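Local coordinates for protein 26S proteasome regulatory subunit RPN10 (PDB 2X5N) that protects polyubiquitin chains against disassembly by deubiquitinating enzymes and so promotes protein degradation by the 26S proteasome, at residues 5-10 with 30-35; 48-53 with 73-78; 92-97 with 107-112; 138-143 with 150-155; 157-160 with 164-167. All coordinates share one frame; numbering follows the deposited sequence.

Contact 1: 5-10 with 30-35; sequences TMILID and DTVHMI
Ile7, Val32 and Ile35 carry this contact, in which strand 3-9 receives helix 24-42 within the first beta-alpha-beta unit of the von Willebrand factor A fold. The helix runs back almost exactly against the strand, at 172° with the short axes 10.1 Å apart, as expected of a connection that returns the chain to begin the next parallel strand, 47-52. Ile7 sits centrally and divides its work between two branches. Its CG1 lies beside the backbone N (chi1 -58°), which carries CD1 out to CG2 of Ile35, 3.8 Å away. The other branch, CG2, rests against both methyls of Val32, with 4.2 Å to Val32 CG2. Branched aliphatic side chains suit both elements: in the strand they fill the width between sheet and helix, and on the helix the short, rigid valine lets the backbones come near, so that the CA atoms of Ile7 and Val32 are 7.4 Å apart. Phe71 and Tyr68 of helix 68-75 help bury this apolar group. Ile9 meets Val32 at about a right angle, its CG2 pressed to CG2 of Val32 at 3.5 Å, tighter than an ordinary methyl contact.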
# COMPACT_ATOMS: atom_id res chain seq x y z
N THR A 5 -8.84 -3.94 -3.13
CA THR A 5 -7.68 -3.20 -2.64
C THR A 5 -6.43 -3.68 -3.34
O THR A 5 -6.11 -4.88 -3.32
CB THR A 5 -7.49 -3.41 -1.12
OG1 THR A 5 -8.67 -3.02 -0.41
CG2 THR A 5 -6.33 -2.62 -0.56
N MET A 6 -5.71 -2.75 -3.95
CA MET A 6 -4.37 -3.04 -4.45
C MET A 6 -3.37 -2.64 -3.38
O MET A 6 -3.34 -1.48 -2.96
CB MET A 6 -4.06 -2.29 -5.74
CG MET A 6 -4.86 -2.75 -6.96
SD MET A 6 -4.63 -4.47 -7.40
CE MET A 6 -2.94 -4.55 -7.73
N ILE A 7 -2.57 -3.62 -2.94
CA ILE A 7 -1.52 -3.42 -1.96
C ILE A 7 -0.19 -3.28 -2.70
O ILE A 7 0.19 -4.15 -3.45
CB ILE A 7 -1.48 -4.56 -0.90
CG1 ILE A 7 -2.85 -4.67 -0.19
CG2 ILE A 7 -0.38 -4.27 0.07
CD1 ILE A 7 -3.04 -5.88 0.68
N LEU A 8 0.47 -2.15 -2.49
CA LEU A 8 1.68 -1.78 -3.19
C LEU A 8 2.85 -1.82 -2.22
O LEU A 8 2.89 -1.05 -1.24
CB LEU A 8 1.57 -0.36 -3.75
CG LEU A 8 0.88 -0.21 -5.11
CD1 LEU A 8 -0.48 -0.92 -5.16
CD2 LEU A 8 0.71 1.26 -5.48
N ILE A 9 3.79 -2.72 -2.48
CA ILE A 9 4.97 -2.87 -1.64
C ILE A 9 6.16 -2.16 -2.27
O ILE A 9 6.32 -2.13 -3.49
CB ILE A 9 5.32 -4.35 -1.33
CG1 ILE A 9 5.59 -5.20 -2.58
CG2 ILE A 9 4.20 -4.94 -0.47
CD1 ILE A 9 6.13 -6.53 -2.23
N ASP A 10 6.96 -1.56 -1.40
CA ASP A 10 8.21 -0.94 -1.80
C ASP A 10 9.30 -2.02 -1.74
O ASP A 10 9.64 -2.52 -0.67
CB ASP A 10 8.49 0.25 -0.87
CG ASP A 10 9.67 1.10 -1.29
OD1 ASP A 10 10.56 0.62 -2.03
OD2 ASP A 10 9.71 2.27 -0.85
N ASP A 30 5.33 -8.63 6.54
CA ASP A 30 4.43 -9.09 7.60
C ASP A 30 3.17 -8.18 7.72
O ASP A 30 2.07 -8.64 7.99
CB ASP A 30 5.14 -9.12 8.96
CG ASP A 30 6.13 -10.29 9.11
OD1 ASP A 30 6.35 -11.03 8.13
OD2 ASP A 30 6.68 -10.47 10.22
N THR A 31 3.34 -6.89 7.51
CA THR A 31 2.24 -5.93 7.54
C THR A 31 1.23 -6.16 6.40
O THR A 31 0.02 -6.00 6.56
CB THR A 31 2.79 -4.51 7.50
OG1 THR A 31 3.77 -4.39 8.53
CG2 THR A 31 1.70 -3.52 7.73
N VAL A 32 1.73 -6.57 5.24
CA VAL A 32 0.86 -6.88 4.10
C VAL A 32 -0.16 -7.96 4.49
O VAL A 32 -1.35 -7.86 4.15
CB VAL A 32 1.71 -7.35 2.88
CG1 VAL A 32 0.82 -7.91 1.76
CG2 VAL A 32 2.54 -6.18 2.34
N HIS A 33 0.28 -8.98 5.21
CA HIS A 33 -0.61 -10.07 5.56
C HIS A 33 -1.73 -9.55 6.45
O HIS A 33 -2.89 -9.94 6.32
CB HIS A 33 0.18 -11.21 6.24
CG HIS A 33 -0.52 -12.53 6.22
ND1 HIS A 33 0.09 -13.73 6.54
CD2 HIS A 33 -1.77 -12.88 5.89
CE1 HIS A 33 -0.78 -14.73 6.42
NE2 HIS A 33 -1.94 -14.24 6.02
N MET A 34 -1.39 -8.64 7.36
CA MET A 34 -2.38 -8.05 8.25
C MET A 34 -3.43 -7.24 7.49
O MET A 34 -4.62 -7.37 7.76
CB MET A 34 -1.66 -7.23 9.34
CG MET A 34 -2.55 -6.50 10.33
SD MET A 34 -3.28 -4.96 9.74
CE MET A 34 -1.82 -3.96 9.49
N ILE A 35 -2.98 -6.41 6.56
CA ILE A 35 -3.88 -5.59 5.73
C ILE A 35 -4.80 -6.51 4.91
O ILE A 35 -6.01 -6.31 4.83
CB ILE A 35 -3.08 -4.68 4.79
CG1 ILE A 35 -2.26 -3.65 5.55
CG2 ILE A 35 -4.02 -3.94 3.83
CD1 ILE A 35 -3.08 -2.70 6.39

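Contact 2: 48-53 with 73-78; sequences CGLMTI and SAMHDL
Leu50 and Thr52, alternate residues of strand 47-52, direct their side chains at the end of helix 68-75 and the turn that follows it. The apolar contacts form two separate pairs. In the first, Leu50 extends with CG anti to the backbone N (chi1 -178°) and crosses Met75 at about a right angle. Its CD2 methyl lies 3.6 Å from CG of Met75 and 4.0 Å from the same residue's SD, so it settles against the middle of the thioether chain. A methionine suits this place, because its flexible chain can cross the leucine and, bent at chi3, still touch Ile9 of the neighbouring strand. In the second pair Thr52 and Leu78 reach toward each other tip to tip, the threonine CG2 standing 3.8 Å from CD2 of Leu78 and slightly farther from its CD1.

Polar groups act around these pairs rather than between them. Thr52 OG1 is hydrogen-bonded to the backbone N of Gln59, which keeps the hydroxyl occupied while the methyl faces leucine. A type II beta turn from Met75 to Leu78 ends the helical run, with Leu78 N bonded to Met75 O at 3.1 Å and Asp77 taking a positive phi of 74°. That reversal brings Leu78 back over the sheet. Leu61 of the antiparallel edge strand 60-63 touches Leu50, Thr52 and Ala74. The whole is helix-on-sheet packing near the edge of the von Willebrand factor A domain, an alpha/beta sandwich of Rossmann type.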
# COMPACT_ATOMS: atom_id res chain seq x y z
N CYS A 48 -8.09 -8.60 -2.80
CA CYS A 48 -6.84 -7.86 -2.78
C CYS A 48 -5.90 -8.27 -3.88
O CYS A 48 -5.81 -9.47 -4.16
CB CYS A 48 -6.11 -7.82 -1.44
SG CYS A 48 -7.04 -7.34 -0.03
N GLY A 49 -5.16 -7.33 -4.43
CA GLY A 49 -4.10 -7.63 -5.37
C GLY A 49 -2.80 -7.06 -4.84
O GLY A 49 -2.79 -6.30 -3.86
N LEU A 50 -1.70 -7.43 -5.48
CA LEU A 50 -0.37 -7.13 -5.00
C LEU A 50 0.46 -6.55 -6.15
O LEU A 50 0.52 -7.13 -7.23
CB LEU A 50 0.32 -8.38 -4.45
CG LEU A 50 1.70 -8.16 -3.87
CD1 LEU A 50 1.64 -7.26 -2.65
CD2 LEU A 50 2.36 -9.49 -3.51
N MET A 51 1.10 -5.43 -5.87
CA MET A 51 2.02 -4.79 -6.80
C MET A 51 3.27 -4.39 -6.06
O MET A 51 3.26 -4.16 -4.86
CB MET A 51 1.44 -3.47 -7.34
CG MET A 51 0.45 -3.61 -8.41
SD MET A 51 -0.09 -1.97 -8.91
CE MET A 51 1.42 -1.18 -9.41
N THR A 52 4.36 -4.28 -6.81
CA THR A 52 5.55 -3.59 -6.34
C THR A 52 5.61 -2.16 -6.87
O THR A 52 4.96 -1.83 -7.88
CB THR A 52 6.81 -4.28 -6.85
OG1 THR A 52 6.82 -4.17 -8.29
CG2 THR A 52 6.88 -5.72 -6.44
N ILE A 53 6.42 -1.32 -6.22
CA ILE A 53 6.72 0.00 -6.77
C ILE A 53 8.20 0.24 -6.94
O ILE A 53 8.60 1.29 -7.43
CB ILE A 53 6.06 1.15 -6.01
CG1 ILE A 53 6.65 1.28 -4.60
CG2 ILE A 53 4.57 0.95 -5.93
CD1 ILE A 53 6.33 2.60 -3.90
N SER A 73 3.53 -16.72 -2.94
CA SER A 73 4.23 -17.32 -4.07
C SER A 73 4.81 -16.26 -5.00
O SER A 73 5.91 -16.44 -5.51
CB SER A 73 3.30 -18.21 -4.87
OG SER A 73 2.89 -19.31 -4.10
N ALA A 74 4.08 -15.15 -5.21
CA ALA A 74 4.55 -14.12 -6.13
C ALA A 74 5.72 -13.33 -5.56
O ALA A 74 6.55 -12.81 -6.30
CB ALA A 74 3.42 -13.18 -6.54
N MET A 75 5.78 -13.21 -4.23
CA MET A 75 6.89 -12.50 -3.60
C MET A 75 8.14 -13.36 -3.47
O MET A 75 9.23 -12.84 -3.23
CB MET A 75 6.50 -11.96 -2.23
CG MET A 75 5.52 -10.81 -2.30
SD MET A 75 5.21 -10.02 -0.70
CE MET A 75 4.05 -11.17 0.03
N HIS A 76 8.01 -14.67 -3.61
CA HIS A 76 9.17 -15.53 -3.47
C HIS A 76 10.15 -15.20 -4.57
O HIS A 76 9.77 -15.14 -5.75
CB HIS A 76 8.78 -16.99 -3.57
CG HIS A 76 9.91 -17.91 -3.25
ND1 HIS A 76 10.51 -17.92 -2.01
CD2 HIS A 76 10.60 -18.79 -4.01
CE1 HIS A 76 11.50 -18.79 -2.01
NE2 HIS A 76 11.57 -19.34 -3.21
N ASP A 77 11.42 -15.04 -4.20
CA ASP A 77 12.41 -14.67 -5.20
C ASP A 77 12.43 -13.24 -5.73
O ASP A 77 13.10 -12.95 -6.70
CB ASP A 77 12.79 -15.77 -6.23
CG ASP A 77 13.45 -16.99 -5.61
OD1 ASP A 77 14.00 -16.92 -4.50
OD2 ASP A 77 13.43 -18.05 -6.29
N LEU A 78 11.58 -12.38 -5.14
CA LEU A 78 11.39 -11.03 -5.66
C LEU A 78 12.65 -10.23 -5.41
O LEU A 78 13.13 -10.16 -4.30
CB LEU A 78 10.22 -10.35 -4.96
CG LEU A 78 9.87 -8.95 -5.46
CD1 LEU A 78 9.24 -9.00 -6.83
CD2 LEU A 78 8.93 -8.27 -4.49

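Contact 3: 92-97 with 107-112; sequences IAQLAL and QRIVAF
The carboxamide of Gln107 brings its OE1 end to helix 86-98, where the oxygen lies 3.3 Å from CB of Leu97 and accepts a hydrogen bond of 2.7 Å from a water. That water also donates to Gln94 O at 2.8 Å, bridging the glutamine to a helix carbonyl. The second flat amide, that of Gln94, is turned to other partners: its OE1 bonds to Asn134 and its NE2 to Ile90 O, so the Gln94 side chain meets the strand through its aliphatic CG. This is helix-on-sheet packing of the von Willebrand factor A fold, on one of the two middle strands, 106-113; the axes of the segments lie at 143°.

Beneath the polar rim the contact is aliphatic. Leu97 presses CD1 against the strand, 3.7 Å from Arg108 O and close to CG1 of Ile109. Leu8 and Met6 of strand 3-9 touch Ala93 and Leu97, continuing the apolar floor. Alanine suits position 93, because a single methyl lets the helix come down on the isoleucine. The side chain of Ile109 holds CG1 beside its own backbone N (chi1 -65°), which points CD1 at the helix. With an alanine here, Ala93 CB and the Gln94 chain would probably lose their common support, and a gap would open beside Leu97. In the native packing, Ile109 CD1 stands 3.7 Å from CB of Ala93 and 4.1 Å from CG of Gln94.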
# COMPACT_ATOMS: atom_id res chain seq x y z
N ILE A 92 -0.60 2.73 -12.19
CA ILE A 92 -0.78 1.36 -12.64
C ILE A 92 -1.81 0.64 -11.76
O ILE A 92 -2.62 -0.16 -12.24
CB ILE A 92 0.56 0.63 -12.67
CG1 ILE A 92 1.45 1.20 -13.78
CG2 ILE A 92 0.37 -0.87 -12.87
CD1 ILE A 92 2.91 0.77 -13.69
N ALA A 93 -1.80 0.93 -10.45
CA ALA A 93 -2.77 0.34 -9.55
C ALA A 93 -4.18 0.73 -9.93
O ALA A 93 -5.10 -0.08 -9.86
CB ALA A 93 -2.48 0.77 -8.12
N GLN A 94 -4.38 1.99 -10.31
CA GLN A 94 -5.71 2.40 -10.77
C GLN A 94 -6.13 1.67 -12.04
O GLN A 94 -7.30 1.29 -12.18
CB GLN A 94 -5.74 3.90 -10.98
CG GLN A 94 -5.73 4.64 -9.65
CD GLN A 94 -5.73 6.12 -9.84
OE1 GLN A 94 -6.77 6.72 -10.17
NE2 GLN A 94 -4.58 6.74 -9.63
N LEU A 95 -5.20 1.48 -12.97
CA LEU A 95 -5.49 0.69 -14.16
C LEU A 95 -5.88 -0.75 -13.77
O LEU A 95 -6.86 -1.30 -14.27
CB LEU A 95 -4.29 0.73 -15.11
CG LEU A 95 -4.34 -0.17 -16.36
CD1 LEU A 95 -5.55 0.15 -17.23
CD2 LEU A 95 -3.07 -0.01 -17.16
N ALA A 96 -5.14 -1.35 -12.84
CA ALA A 96 -5.44 -2.70 -12.39
C ALA A 96 -6.84 -2.78 -11.77
O ALA A 96 -7.59 -3.73 -12.04
CB ALA A 96 -4.38 -3.16 -11.42
N LEU A 97 -7.20 -1.76 -10.97
CA LEU A 97 -8.48 -1.77 -10.29
C LEU A 97 -9.65 -1.68 -11.27
O LEU A 97 -10.75 -2.13 -10.95
CB LEU A 97 -8.55 -0.66 -9.25
CG LEU A 97 -7.78 -0.97 -7.95
CD1 LEU A 97 -7.46 0.30 -7.18
CD2 LEU A 97 -8.53 -1.96 -7.05
N GLN A 107 -12.95 1.14 -4.72
CA GLN A 107 -11.56 1.02 -5.11
C GLN A 107 -10.64 1.63 -4.08
O GLN A 107 -10.84 2.77 -3.64
CB GLN A 107 -11.34 1.69 -6.46
CG GLN A 107 -12.23 1.12 -7.59
CD GLN A 107 -11.94 1.82 -8.90
OE1 GLN A 107 -10.91 1.58 -9.49
NE2 GLN A 107 -12.82 2.69 -9.33
N ARG A 108 -9.62 0.86 -3.67
CA ARG A 108 -8.67 1.34 -2.67
C ARG A 108 -7.26 0.89 -3.03
O ARG A 108 -7.04 -0.21 -3.53
CB ARG A 108 -9.04 0.82 -1.27
CG ARG A 108 -8.06 1.25 -0.15
CD ARG A 108 -8.53 0.80 1.25
NE ARG A 108 -9.74 1.51 1.61
CZ ARG A 108 -9.78 2.75 2.09
NH1 ARG A 108 -8.67 3.38 2.44
NH2 ARG A 108 -10.95 3.34 2.23
N ILE A 109 -6.30 1.75 -2.70
CA ILE A 109 -4.88 1.45 -2.75
C ILE A 109 -4.32 1.55 -1.34
O ILE A 109 -4.60 2.51 -0.63
CB ILE A 109 -4.14 2.46 -3.66
CG1 ILE A 109 -4.64 2.29 -5.09
CG2 ILE A 109 -2.62 2.28 -3.54
CD1 ILE A 109 -4.14 3.36 -6.04
N VAL A 110 -3.52 0.56 -0.93
CA VAL A 110 -2.71 0.66 0.31
C VAL A 110 -1.25 0.56 -0.12
O VAL A 110 -0.86 -0.46 -0.66
CB VAL A 110 -3.05 -0.43 1.34
CG1 VAL A 110 -2.14 -0.31 2.55
CG2 VAL A 110 -4.50 -0.28 1.76
N ALA A 111 -0.49 1.64 0.05
CA ALA A 111 0.87 1.69 -0.44
C ALA A 111 1.87 1.93 0.68
O ALA A 111 1.67 2.80 1.53
CB ALA A 111 1.02 2.82 -1.47
N PHE A 112 2.97 1.20 0.63
CA PHE A 112 4.10 1.41 1.50
C PHE A 112 5.12 2.31 0.82
O PHE A 112 5.44 2.12 -0.35
CB PHE A 112 4.78 0.08 1.81
CG PHE A 112 3.98 -0.85 2.65
CD1 PHE A 112 4.23 -0.97 4.02
CD2 PHE A 112 2.98 -1.65 2.09
CE1 PHE A 112 3.52 -1.86 4.80
CE2 PHE A 112 2.27 -2.54 2.87
CZ PHE A 112 2.55 -2.66 4.23
O HOH W 1 -9.29 2.88 -11.14

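Contact 4: 138-143 with 150-155; sequences IDIIHI and SALQHF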
# COMPACT_ATOMS: atom_id res chain seq x y z
N ILE A 138 -7.04 5.90 -0.71
CA ILE A 138 -5.66 5.49 -0.55
C ILE A 138 -5.22 5.65 0.90
O ILE A 138 -5.54 6.64 1.57
CB ILE A 138 -4.73 6.24 -1.51
CG1 ILE A 138 -3.28 5.77 -1.33
CG2 ILE A 138 -4.88 7.76 -1.35
CD1 ILE A 138 -2.41 5.97 -2.54
N ASP A 139 -4.50 4.64 1.36
CA ASP A 139 -3.77 4.67 2.61
C ASP A 139 -2.29 4.53 2.30
O ASP A 139 -1.89 3.74 1.45
CB ASP A 139 -4.20 3.52 3.52
CG ASP A 139 -5.66 3.53 3.78
OD1 ASP A 139 -6.19 4.61 4.12
OD2 ASP A 139 -6.28 2.46 3.64
N ILE A 140 -1.48 5.31 2.99
CA ILE A 140 -0.03 5.22 2.84
C ILE A 140 0.59 4.89 4.18
O ILE A 140 0.28 5.52 5.18
CB ILE A 140 0.57 6.53 2.33
CG1 ILE A 140 0.06 6.82 0.91
CG2 ILE A 140 2.07 6.48 2.36
CD1 ILE A 140 0.47 8.18 0.37
N ILE A 141 1.46 3.89 4.18
CA ILE A 141 2.26 3.51 5.35
C ILE A 141 3.66 4.03 5.04
O ILE A 141 4.32 3.52 4.14
CB ILE A 141 2.28 1.99 5.55
CG1 ILE A 141 0.85 1.49 5.84
CG2 ILE A 141 3.23 1.64 6.69
CD1 ILE A 141 0.63 0.00 5.59
N HIS A 142 4.07 5.06 5.77
CA HIS A 142 5.32 5.76 5.51
C HIS A 142 6.33 5.39 6.60
O HIS A 142 6.06 5.59 7.79
CB HIS A 142 5.05 7.26 5.50
CG HIS A 142 6.17 8.08 4.93
ND1 HIS A 142 6.30 9.42 5.18
CD2 HIS A 142 7.18 7.74 4.09
CE1 HIS A 142 7.36 9.88 4.54
NE2 HIS A 142 7.92 8.88 3.87
N ILE A 143 7.47 4.86 6.18
CA ILE A 143 8.54 4.46 7.09
C ILE A 143 9.87 5.02 6.61
O ILE A 143 10.00 5.44 5.45
CB ILE A 143 8.62 2.91 7.22
CG1 ILE A 143 9.11 2.26 5.95
CG2 ILE A 143 7.29 2.38 7.73
CD1 ILE A 143 9.30 0.77 6.09
N SER A 150 6.12 15.68 5.58
CA SER A 150 5.08 16.62 5.15
C SER A 150 4.37 16.59 3.80
O SER A 150 3.19 16.92 3.70
CB SER A 150 4.99 17.92 5.96
OG SER A 150 4.78 19.05 5.13
N ALA A 151 5.09 16.19 2.75
CA ALA A 151 4.52 16.13 1.42
C ALA A 151 3.40 15.09 1.35
O ALA A 151 2.39 15.29 0.69
CB ALA A 151 5.59 15.81 0.40
N LEU A 152 3.59 13.98 2.04
CA LEU A 152 2.58 12.92 2.01
C LEU A 152 1.32 13.31 2.78
O LEU A 152 0.24 12.83 2.45
CB LEU A 152 3.16 11.60 2.52
CG LEU A 152 4.04 10.90 1.48
CD1 LEU A 152 4.66 9.64 2.05
CD2 LEU A 152 3.23 10.58 0.23
N GLN A 153 1.44 14.18 3.78
CA GLN A 153 0.26 14.64 4.49
C GLN A 153 -0.59 15.49 3.56
O GLN A 153 -1.81 15.37 3.53
CB GLN A 153 0.63 15.44 5.75
CG GLN A 153 -0.57 15.95 6.55
CD GLN A 153 -1.39 14.84 7.17
OE1 GLN A 153 -0.87 14.03 7.94
NE2 GLN A 153 -2.68 14.80 6.86
N HIS A 154 0.05 16.35 2.77
CA HIS A 154 -0.68 17.16 1.80
C HIS A 154 -1.33 16.29 0.72
O HIS A 154 -2.44 16.57 0.28
CB HIS A 154 0.26 18.18 1.15
CG HIS A 154 0.95 19.07 2.13
ND1 HIS A 154 2.20 19.60 1.91
CD2 HIS A 154 0.57 19.52 3.35
CE1 HIS A 154 2.56 20.34 2.94
NE2 HIS A 154 1.59 20.31 3.83
N PHE A 155 -0.64 15.25 0.30
CA PHE A 155 -1.16 14.30 -0.66
C PHE A 155 -2.44 13.63 -0.12
O PHE A 155 -3.48 13.59 -0.79
CB PHE A 155 -0.09 13.25 -0.95
CG PHE A 155 -0.57 12.06 -1.77
CD1 PHE A 155 -0.53 12.07 -3.15
CD2 PHE A 155 -1.04 10.93 -1.14
CE1 PHE A 155 -0.96 10.99 -3.89
CE2 PHE A 155 -1.48 9.84 -1.87
CZ PHE A 155 -1.44 9.87 -3.24
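Strand 136-143 and helix 151-159 are the first two elements of a beta-alpha-beta unit that closes with strand 166-170, and here Ile138, Ile140 and His142 of the strand meet Leu152 and Phe155 of the helix. The short axes run nearly antiparallel, at 168° and 10.2 Å apart. Every second strand residue points at the helix, so a row of two isoleucines and a histidine faces a leucine and a phenylalanine one helical turn apart. Phe155 crosses the isoleucines at about a right angle, its CE2 4.0 Å from CG2 of Ile138. Ile140 is modelled in two conformers; in the one described, CD1 touches both this ring and CD2 of Leu152, 3.7 Å from the latter. Ala128 of helix 121-133 also packs on Phe155. At the other end, chi1 of -166°, CG anti to the backbone N, sets the His142 imidazole against Leu152, whose CD1 methyl rests on it. A lysine in its place would probably leave that methyl without its flat support and bring a charge to an apolar neighbour. The contact is a CH-pi one: Leu152 CD1 sits over one face, 3.5 Å from the centroid of the His142 ring and only 7° off its normal.

Contact 5: 157-160 with 164-167; sequences DAAN and SCHL
Asn160 and Cys165 face each other where helix 151-159 gives way to the short loop leading into strand 166-170. The asparagine, first residue past the helix, uses both ends of its carboxamide, which a CG anti to the backbone N (chi1 -152°) carries across to the loop. OD1 accepts from Cys165 N at 2.9 Å, with an N-H...O angle of 151°; the donor stands above the carbonyl plane, 45° out of it. The same oxygen takes a second, weak bond from Ser164 N at 3.0 Å, so one acceptor serves two consecutive backbone amides. From the amide's other end, ND2 donates to a water 3.3 Å away, and that water donates to Cys165 O at 2.8 Å. Directly through OD1 and indirectly through water, the side chain therefore satisfies both the N and the O of Cys165. An amide suits the place because it offers a donor and an acceptor side by side.

Ser164 is tied within the loop, its OG bonded to Ser161 O, while its carbonyl receives Arg108 NH1. His166 ND1 is hydrogen-bonded to Asp139 OD1. Cys165 is small enough to pack against the carboxamide, its CB 3.5 Å from Asn160 OD1, and its SG lies 4.1 Å from CB of Ala159. Cys165 also touches Ile156 of the helix and Ile138 of strand 136-143. Backbone bonds of His166 to Ile138 and Ile140 lay strand 166-170 beside 136-143, outermost on this side of the sheet.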
# COMPACT_ATOMS: atom_id res chain seq x y z
N ASP A 157 -4.40 14.64 2.26
CA ASP A 157 -5.44 15.63 2.45
C ASP A 157 -6.13 15.93 1.12
O ASP A 157 -7.34 16.12 1.09
CB ASP A 157 -4.87 16.94 3.04
CG ASP A 157 -4.46 16.80 4.49
OD1 ASP A 157 -5.00 15.90 5.16
OD2 ASP A 157 -3.62 17.60 4.94
N ALA A 158 -5.36 15.94 0.03
CA ALA A 158 -5.92 16.24 -1.29
C ALA A 158 -6.74 15.09 -1.87
O ALA A 158 -7.65 15.31 -2.67
CB ALA A 158 -4.82 16.63 -2.26
N ALA A 159 -6.40 13.86 -1.49
CA ALA A 159 -7.09 12.67 -1.99
C ALA A 159 -8.35 12.40 -1.19
O ALA A 159 -9.27 11.72 -1.67
CB ALA A 159 -6.16 11.45 -1.90
N ASN A 160 -8.39 12.89 0.04
CA ASN A 160 -9.37 12.38 1.01
C ASN A 160 -10.81 12.76 0.66
O ASN A 160 -11.08 13.85 0.17
CB ASN A 160 -9.01 12.89 2.41
CG ASN A 160 -9.46 11.98 3.52
OD1 ASN A 160 -10.05 10.95 3.30
ND2 ASN A 160 -9.15 12.38 4.74
N SER A 164 -11.81 8.71 4.13
CA SER A 164 -11.53 7.39 3.59
C SER A 164 -10.05 7.10 3.45
O SER A 164 -9.69 5.96 3.24
CB SER A 164 -12.19 7.28 2.22
OG SER A 164 -11.63 8.22 1.32
N CYS A 165 -9.23 8.14 3.51
CA CYS A 165 -7.81 8.03 3.23
C CYS A 165 -6.98 8.30 4.48
O CYS A 165 -7.35 9.13 5.30
CB CYS A 165 -7.40 9.05 2.16
SG CYS A 165 -8.23 8.83 0.55
N HIS A 166 -5.83 7.63 4.60
CA HIS A 166 -5.02 7.70 5.82
C HIS A 166 -3.54 7.72 5.51
O HIS A 166 -3.08 7.03 4.60
CB HIS A 166 -5.29 6.50 6.75
CG HIS A 166 -6.74 6.32 7.04
ND1 HIS A 166 -7.59 5.65 6.19
CD2 HIS A 166 -7.50 6.77 8.06
CE1 HIS A 166 -8.81 5.69 6.68
NE2 HIS A 166 -8.78 6.36 7.82
N LEU A 167 -2.82 8.51 6.29
CA LEU A 167 -1.37 8.48 6.32
C LEU A 167 -0.96 7.93 7.68
O LEU A 167 -1.28 8.52 8.72
CB LEU A 167 -0.80 9.87 6.11
CG LEU A 167 0.72 9.95 6.22
CD1 LEU A 167 1.42 9.10 5.19
CD2 LEU A 167 1.15 11.40 6.08
O HOH W 2 -9.37 10.03 7.02

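All five contacts set a helix, or the turn at its end, against the same sheet. Contacts 1, 2 and 4 are buried, 3 and 5 partly so. Contact 1, nearest the centre of the chain, is wholly apolar; contact 2 continues it toward the 60-63 edge, and Ile9 N probably bonds to Met51 O between them. Contact 3 works on the opposite face, where Met6 and Leu8 of the strand used by contact 1 meet its helix, and it grades from aliphatic to water-bridged. Contacts 4 and 5 share helix 151-159 at the other edge: 4 includes two rings, whereas 5 is held by hydrogen bonds. Arg108 joins contact 3 to both, reaching Asp139 and Ser164.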